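Local structure of glutamate receptor 1 (Adineta vaga, 4IO2) at the interface of chains A and B. The protein is a ligand-gated ion channel subunit whose extracellular ligand-binding domain, the part given here, binds L-glutamate, probably coupling that binding to channel opening. Residues are numbered along the deposited sequence; one frame, centred on the assembly and turned at random. Chains: chain A/B, Glutamate receptor 1.

Contact 1: the interface of chains A and B. Residues chain A 223, 226-227, 230; chain B 88-90, 143.
A:Glu230 reaches across to B:Ser90 with both carboxylate oxygens, a case of one subunit capping a helix of its neighbour. Among the direct hydrogen bonds, OE2 of A:Glu230 accepts the backbone N of B:Ser90 at 2.8 Å, nearly straight (162° at H). The hydroxyl OG of B:Ser90 gives its hydrogen to OE1 of A:Glu230 at 2.7 Å. Both oxygens use their syn lone pairs, so the fork of the carboxylate closes on one residue and its rotation is fixed. B:Ser90 assists by placing OG between its own N and carbonyl carbon (chi1 62°), which puts OG on the side of the backbone N, where both meet the carboxylate.

Water adds a second layer. Water 1 joins OE1 of A:Glu230, OG of B:Ser90 and OD2 of the poorly ordered B:Asp143, while water 2 links OE2 of A:Glu230 to the carbonyl O of B:Val88.

Apolar contacts flank these bonds: A:Leu226 sets CB against CB of B:Ser90 (3.8 Å), and the side chains of A:Leu226 and B:Val88 cross at about a right angle, both leucine methyls near CG1.

In the fold, A:Glu230 closes helix 218-230, and B:Ser90 opens the short helix 90-93, whose amino end would favour a negative partner.

Contact 2: the interface of chains A and B. Residues chain A 93-94, 213; chain B 219, 223.
The guanidinium of A:Arg93 has the backbone of B:Lys219 over one face: CA of B:Lys219 sits 3.5 Å above the plane, displaced toward the rim. NH2 of A:Arg93 comes to 3.6 Å from that CA, and NH1 lies beside CB and CG, the apolar start of the lysine chain. The carboxylate of A:Glu94 is met at OE1 by the ammonium NZ of B:Lys219 nearly along the C-O axis, in a long salt bridge of 3.3 Å. Water 3 reinforces it, lying 2.6 Å from both OE1 of A:Glu94 and NZ of B:Lys219, and also reaches the carbonyl O of A:Glu94.

The lysine starts out extended, then bends at chi3 (75°) and again at chi4, which carries NZ past the arginine to the glutamate. OE2 of A:Glu94 rests instead against methyl CG1 of B:Val223 (3.5 Å), and CG2 touches CG of A:Arg93. Within chain A, NZ of A:Lys213 bonds the carbonyl O of A:Glu94 at 2.9 Å, which should steady the glutamate. NZ of A:Lys213 lies 4.6 Å from NZ of B:Lys219, a mild repulsion that A:Glu94 probably offsets.

In the fold, B:Lys219 and B:Val223 lie one turn apart near the start of helix 218-230, facing the end of helix 90-93.

Contact 3: the interface of chains A and B. Residues chain A 100, 218-219, 222-223, 226; chain B 88, 93.
B:Arg93 grips A:Asp222 side-on. In the tight part, carboxylate oxygen OD2 of A:Asp222 accepts NE of B:Arg93 at 2.9 Å (158° at H) on its anti lone pair. NH2 of B:Arg93 donates to the same OD2 at 3.2 Å, less straight. That oxygen lies in the guanidinium plane, but the two flat groups are turned 65° against each other, and both donors go to one oxygen. The other, OD1, accepts the backbone N of A:Asn100 at 3.0 Å from above the carboxylate plane; this second-shell bond should help to position the aspartate. The arginine chain bends at chi2 (63°), laying its CG against CB of A:Asp222 (3.7 Å) and bringing its head down to the carboxylate. Its CB packs on CD1 of A:Leu226 at 3.7 Å, and CA of A:Lys219 lies 3.6 Å from NH2 of B:Arg93.

Toward the margins the fit slackens. OD1 of A:Asn100 stands at the guanidinium edge 4.0 Å from NE of B:Arg93, and its amide ND2 is 3.9 Å from methyl CG1 of B:Val88. The ammonium of A:Lys219 runs on, well apart from the arginine.

For the protein, the site ties two ligand-binding domains together by a charged pair set among carbons, and so probably fixes the register of the dimer.

Contact 4: the interface of chains A and B. Residues chain A 88-90, 93; chain B 100, 223, 226.
B:Leu226 and A:Val88 are brought together by their first torsions: the leucine holds CG opposite its carbonyl carbon (chi1 -72°), which sends the branched end off helix 218-230 toward the partner, while the valine points CG1 away from its own N (chi1 -178°) to receive it. The side chains meet at about a right angle, and both methyls of B:Leu226, CD1 and CD2, stand 3.9 Å from CG1 of A:Val88. CD1 also lies against the carbonyl O of A:Thr89 at 3.7 Å and touches CB of A:Arg93 at 3.8 Å. Farther in, CB of the leucine rests on CA of A:Ser90 (3.8 Å), so the residue touches A:Val88, A:Thr89, A:Ser90 and A:Arg93.

Methyl CG1 of A:Val88 is shared, since the amide ND2 of B:Asn100 comes to 3.4 Å from it on a slanting approach, a van der Waals contact. At the opposite end, CB of A:Ser90 lies 3.8 Å from the backbone O of B:Val223.

In the fold, the leucine comes from the middle of helix 218-230 and fits against the loop that leads into helix 90-93. That loop follows directly on glutamate-pocket residues, among them A:Thr87, which suggests that the dimer surface lies near the ligand site.

Contact 1: the interface of chains A and B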
# COMPACT_ATOMS: atom_id res chain seq x y z
N VAL A 223 2.49 -4.16 -13.90
CA VAL A 223 3.77 -3.56 -14.26
C VAL A 223 3.59 -2.08 -14.62
O VAL A 223 4.41 -1.24 -14.25
CB VAL A 223 4.42 -4.35 -15.42
CG1 VAL A 223 5.59 -3.60 -16.06
CG2 VAL A 223 4.87 -5.73 -14.92
N LEU A 226 2.86 0.10 -11.49
CA LEU A 226 4.09 0.27 -10.69
C LEU A 226 5.03 1.25 -11.39
O LEU A 226 5.70 2.02 -10.75
CB LEU A 226 4.73 -1.08 -10.49
CG LEU A 226 3.95 -1.96 -9.49
CD1 LEU A 226 4.38 -3.43 -9.60
CD2 LEU A 226 4.15 -1.44 -8.08
N SER A 227 5.08 1.23 -12.71
CA SER A 227 5.87 2.19 -13.45
C SER A 227 5.33 3.61 -13.26
O SER A 227 6.12 4.55 -13.07
CB SER A 227 5.91 1.84 -14.94
OG SER A 227 6.65 2.80 -15.63
N GLU A 230 6.55 4.63 -9.81
CA GLU A 230 7.98 4.87 -9.73
C GLU A 230 8.38 6.17 -10.39
O GLU A 230 9.28 6.86 -9.90
CB GLU A 230 8.74 3.68 -10.37
CG GLU A 230 8.66 2.45 -9.48
CD GLU A 230 8.91 1.13 -10.17
OE1 GLU A 230 9.40 1.10 -11.30
OE2 GLU A 230 8.50 0.09 -9.60
N VAL B 88 7.76 -3.94 -3.67
CA VAL B 88 7.09 -4.26 -4.93
C VAL B 88 7.55 -3.28 -5.99
O VAL B 88 7.36 -2.07 -5.85
CB VAL B 88 5.57 -4.18 -4.75
CG1 VAL B 88 4.88 -4.60 -6.00
CG2 VAL B 88 5.12 -5.09 -3.60
N THR B 89 8.18 -3.77 -7.04
CA THR B 89 8.66 -2.91 -8.12
C THR B 89 8.20 -3.43 -9.46
O THR B 89 7.91 -4.61 -9.61
CB THR B 89 10.21 -2.81 -8.16
OG1 THR B 89 10.74 -4.06 -8.64
CG2 THR B 89 10.82 -2.42 -6.83
N SER B 90 8.18 -2.55 -10.46
CA SER B 90 7.76 -2.92 -11.80
C SER B 90 8.66 -3.99 -12.41
O SER B 90 8.18 -4.93 -13.01
CB SER B 90 7.71 -1.71 -12.72
OG SER B 90 8.99 -1.08 -12.89
N ASP B 143 17.36 1.62 -7.97
CA ASP B 143 16.50 2.10 -9.02
C ASP B 143 16.19 3.56 -8.91
O ASP B 143 16.20 4.30 -9.94
CB ASP B 143 15.16 1.35 -8.92
CG ASP B 143 14.54 1.06 -10.25
OD1 ASP B 143 14.98 1.63 -11.26
OD2 ASP B 143 13.60 0.22 -10.29
O HOH W 1 11.29 -1.26 -11.29
O HOH W 2 8.09 0.48 -6.79

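Contact 2: the interface of chains A and B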
# COMPACT_ATOMS: atom_id res chain seq x y z
N ARG A 93 -11.89 -9.64 -2.07
CA ARG A 93 -10.87 -10.48 -2.70
C ARG A 93 -11.32 -11.93 -2.89
O ARG A 93 -10.76 -12.62 -3.73
CB ARG A 93 -9.57 -10.39 -1.86
CG ARG A 93 -8.40 -11.17 -2.44
CD ARG A 93 -7.88 -10.59 -3.74
NE ARG A 93 -6.83 -11.37 -4.36
CZ ARG A 93 -7.06 -12.39 -5.19
NH1 ARG A 93 -8.31 -12.76 -5.49
NH2 ARG A 93 -6.04 -13.05 -5.72
N GLU A 94 -12.34 -12.35 -2.15
CA GLU A 94 -12.91 -13.67 -2.39
C GLU A 94 -13.55 -13.78 -3.77
O GLU A 94 -13.63 -14.87 -4.32
CB GLU A 94 -13.98 -13.99 -1.35
CG GLU A 94 -13.44 -14.19 0.01
CD GLU A 94 -12.81 -15.59 0.24
OE1 GLU A 94 -12.71 -16.41 -0.72
OE2 GLU A 94 -12.42 -15.87 1.41
N LYS A 213 -10.85 -12.50 -11.17
CA LYS A 213 -9.87 -13.42 -10.64
C LYS A 213 -9.18 -14.15 -11.79
O LYS A 213 -9.76 -14.38 -12.84
CB LYS A 213 -10.56 -14.42 -9.72
CG LYS A 213 -11.01 -13.77 -8.42
CD LYS A 213 -11.43 -14.82 -7.42
CE LYS A 213 -12.74 -15.45 -7.77
NZ LYS A 213 -13.11 -16.46 -6.72
N LYS B 219 -5.27 -16.42 -4.23
CA LYS B 219 -6.42 -15.88 -3.53
C LYS B 219 -6.39 -16.23 -2.05
O LYS B 219 -6.61 -15.36 -1.20
CB LYS B 219 -7.71 -16.38 -4.16
CG LYS B 219 -8.94 -15.91 -3.44
CD LYS B 219 -10.16 -16.67 -3.86
CE LYS B 219 -10.13 -18.04 -3.24
NZ LYS B 219 -11.49 -18.50 -2.89
N VAL B 223 -6.43 -13.24 0.71
CA VAL B 223 -7.53 -13.10 1.67
C VAL B 223 -6.99 -13.14 3.09
O VAL B 223 -7.46 -12.39 3.95
CB VAL B 223 -8.62 -14.17 1.44
CG1 VAL B 223 -9.60 -14.25 2.59
CG2 VAL B 223 -9.35 -13.88 0.13
O HOH W 3 -13.93 -17.56 -2.66

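Contact 3: the interface of chains A and B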
# COMPACT_ATOMS: atom_id res chain seq x y z
N ASN A 100 -2.07 -4.12 -8.17
CA ASN A 100 -1.22 -3.46 -7.21
C ASN A 100 -1.85 -2.11 -6.92
O ASN A 100 -2.54 -1.51 -7.76
CB ASN A 100 0.20 -3.31 -7.76
CG ASN A 100 0.88 -4.63 -7.91
OD1 ASN A 100 1.19 -5.06 -9.01
ND2 ASN A 100 1.11 -5.31 -6.80
N ALA A 218 -3.24 -9.62 -15.97
CA ALA A 218 -2.86 -9.12 -14.64
C ALA A 218 -1.48 -8.50 -14.61
O ALA A 218 -1.28 -7.40 -14.06
CB ALA A 218 -2.99 -10.22 -13.58
N LYS A 219 -0.51 -9.19 -15.18
CA LYS A 219 0.87 -8.71 -15.14
C LYS A 219 1.01 -7.40 -15.90
O LYS A 219 1.67 -6.46 -15.45
CB LYS A 219 1.84 -9.76 -15.68
CG LYS A 219 3.34 -9.36 -15.63
CD LYS A 219 4.18 -10.40 -16.29
CE LYS A 219 4.18 -10.18 -17.78
NZ LYS A 219 5.27 -10.97 -18.39
N ASP A 222 -0.37 -4.57 -13.80
CA ASP A 222 0.43 -4.34 -12.60
C ASP A 222 1.77 -3.66 -12.91
O ASP A 222 2.18 -2.72 -12.22
CB ASP A 222 0.67 -5.66 -11.82
CG ASP A 222 -0.50 -6.08 -10.95
OD1 ASP A 222 -1.50 -5.32 -10.81
OD2 ASP A 222 -0.42 -7.22 -10.43
N VAL A 223 2.49 -4.16 -13.90
CA VAL A 223 3.77 -3.56 -14.26
C VAL A 223 3.59 -2.08 -14.62
O VAL A 223 4.41 -1.24 -14.25
CB VAL A 223 4.42 -4.35 -15.42
CG1 VAL A 223 5.59 -3.60 -16.06
CG2 VAL A 223 4.87 -5.73 -14.92
N LEU A 226 2.86 0.10 -11.49
CA LEU A 226 4.09 0.27 -10.69
C LEU A 226 5.03 1.25 -11.39
O LEU A 226 5.70 2.02 -10.75
CB LEU A 226 4.73 -1.08 -10.49
CG LEU A 226 3.95 -1.96 -9.49
CD1 LEU A 226 4.38 -3.43 -9.60
CD2 LEU A 226 4.15 -1.44 -8.08
N VAL B 88 7.76 -3.94 -3.67
CA VAL B 88 7.09 -4.26 -4.93
C VAL B 88 7.55 -3.28 -5.99
O VAL B 88 7.36 -2.07 -5.85
CB VAL B 88 5.57 -4.18 -4.75
CG1 VAL B 88 4.88 -4.60 -6.00
CG2 VAL B 88 5.12 -5.09 -3.60
N ARG B 93 7.91 -7.31 -10.77
CA ARG B 93 6.57 -7.78 -11.13
C ARG B 93 6.54 -8.39 -12.52
O ARG B 93 5.68 -9.20 -12.81
CB ARG B 93 5.59 -6.61 -11.02
CG ARG B 93 4.11 -6.98 -11.33
CD ARG B 93 3.55 -8.00 -10.35
NE ARG B 93 2.23 -8.48 -10.72
CZ ARG B 93 2.00 -9.57 -11.42
NH1 ARG B 93 2.99 -10.24 -11.97
NH2 ARG B 93 0.75 -9.89 -11.70

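Contact 4: the interface of chains A and B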
# COMPACT_ATOMS: atom_id res chain seq x y z
N VAL A 88 -9.45 -2.24 -1.16
CA VAL A 88 -9.13 -3.67 -1.24
C VAL A 88 -9.48 -4.28 0.10
O VAL A 88 -8.96 -3.88 1.15
CB VAL A 88 -7.64 -3.85 -1.55
CG1 VAL A 88 -7.33 -5.33 -1.67
CG2 VAL A 88 -7.28 -3.10 -2.85
N THR A 89 -10.41 -5.22 0.12
CA THR A 89 -10.83 -5.88 1.35
C THR A 89 -10.80 -7.39 1.18
O THR A 89 -10.89 -7.90 0.10
CB THR A 89 -12.26 -5.51 1.82
OG1 THR A 89 -13.18 -6.10 0.93
CG2 THR A 89 -12.49 -3.98 1.87
N SER A 90 -10.69 -8.09 2.29
CA SER A 90 -10.68 -9.55 2.30
C SER A 90 -11.95 -10.11 1.69
O SER A 90 -11.90 -11.04 0.89
CB SER A 90 -10.49 -10.09 3.75
OG SER A 90 -11.54 -9.67 4.63
N ARG A 93 -11.89 -9.64 -2.07
CA ARG A 93 -10.87 -10.48 -2.70
C ARG A 93 -11.32 -11.93 -2.89
O ARG A 93 -10.76 -12.62 -3.73
CB ARG A 93 -9.57 -10.39 -1.86
CG ARG A 93 -8.40 -11.17 -2.44
CD ARG A 93 -7.88 -10.59 -3.74
NE ARG A 93 -6.83 -11.37 -4.36
CZ ARG A 93 -7.06 -12.39 -5.19
NH1 ARG A 93 -8.31 -12.76 -5.49
NH2 ARG A 93 -6.04 -13.05 -5.72
N ASN B 100 -1.07 -9.02 -1.86
CA ASN B 100 -1.48 -7.75 -1.26
C ASN B 100 -0.41 -7.26 -0.31
O ASN B 100 0.29 -8.02 0.37
CB ASN B 100 -2.82 -7.84 -0.55
CG ASN B 100 -3.94 -7.99 -1.53
OD1 ASN B 100 -4.40 -9.09 -1.80
ND2 ASN B 100 -4.35 -6.88 -2.11
N VAL B 223 -6.43 -13.24 0.71
CA VAL B 223 -7.53 -13.10 1.67
C VAL B 223 -6.99 -13.14 3.09
O VAL B 223 -7.46 -12.39 3.95
CB VAL B 223 -8.62 -14.17 1.44
CG1 VAL B 223 -9.60 -14.25 2.59
CG2 VAL B 223 -9.35 -13.88 0.13
N LEU B 226 -5.10 -9.84 3.95
CA LEU B 226 -6.05 -8.76 4.14
C LEU B 226 -6.79 -8.92 5.46
O LEU B 226 -7.07 -7.93 6.12
CB LEU B 226 -7.02 -8.70 2.97
CG LEU B 226 -6.36 -8.19 1.70
CD1 LEU B 226 -7.21 -8.52 0.51
CD2 LEU B 226 -6.18 -6.66 1.79

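The contacts form two clusters of one two-fold interface. Contacts 1 and 3, whose C-alpha centres are about 7 Å apart, share A:Val223, A:Leu226 and B:Val88; contacts 2 and 4, equally close, share A:Arg93 and B:Val223. Between clusters the centres stand farther off, about 22 Å for contacts 1 and 2 and 16 Å for contacts 3 and 4. Each cluster pairs helix 218-230 of one chain with residues around helix 90-93 of the other, so the same elements serve twice with chains exchanged. Such repetition suits the back-to-back dimer typical of glutamate receptor ligand-binding domains, which this assembly probably represents.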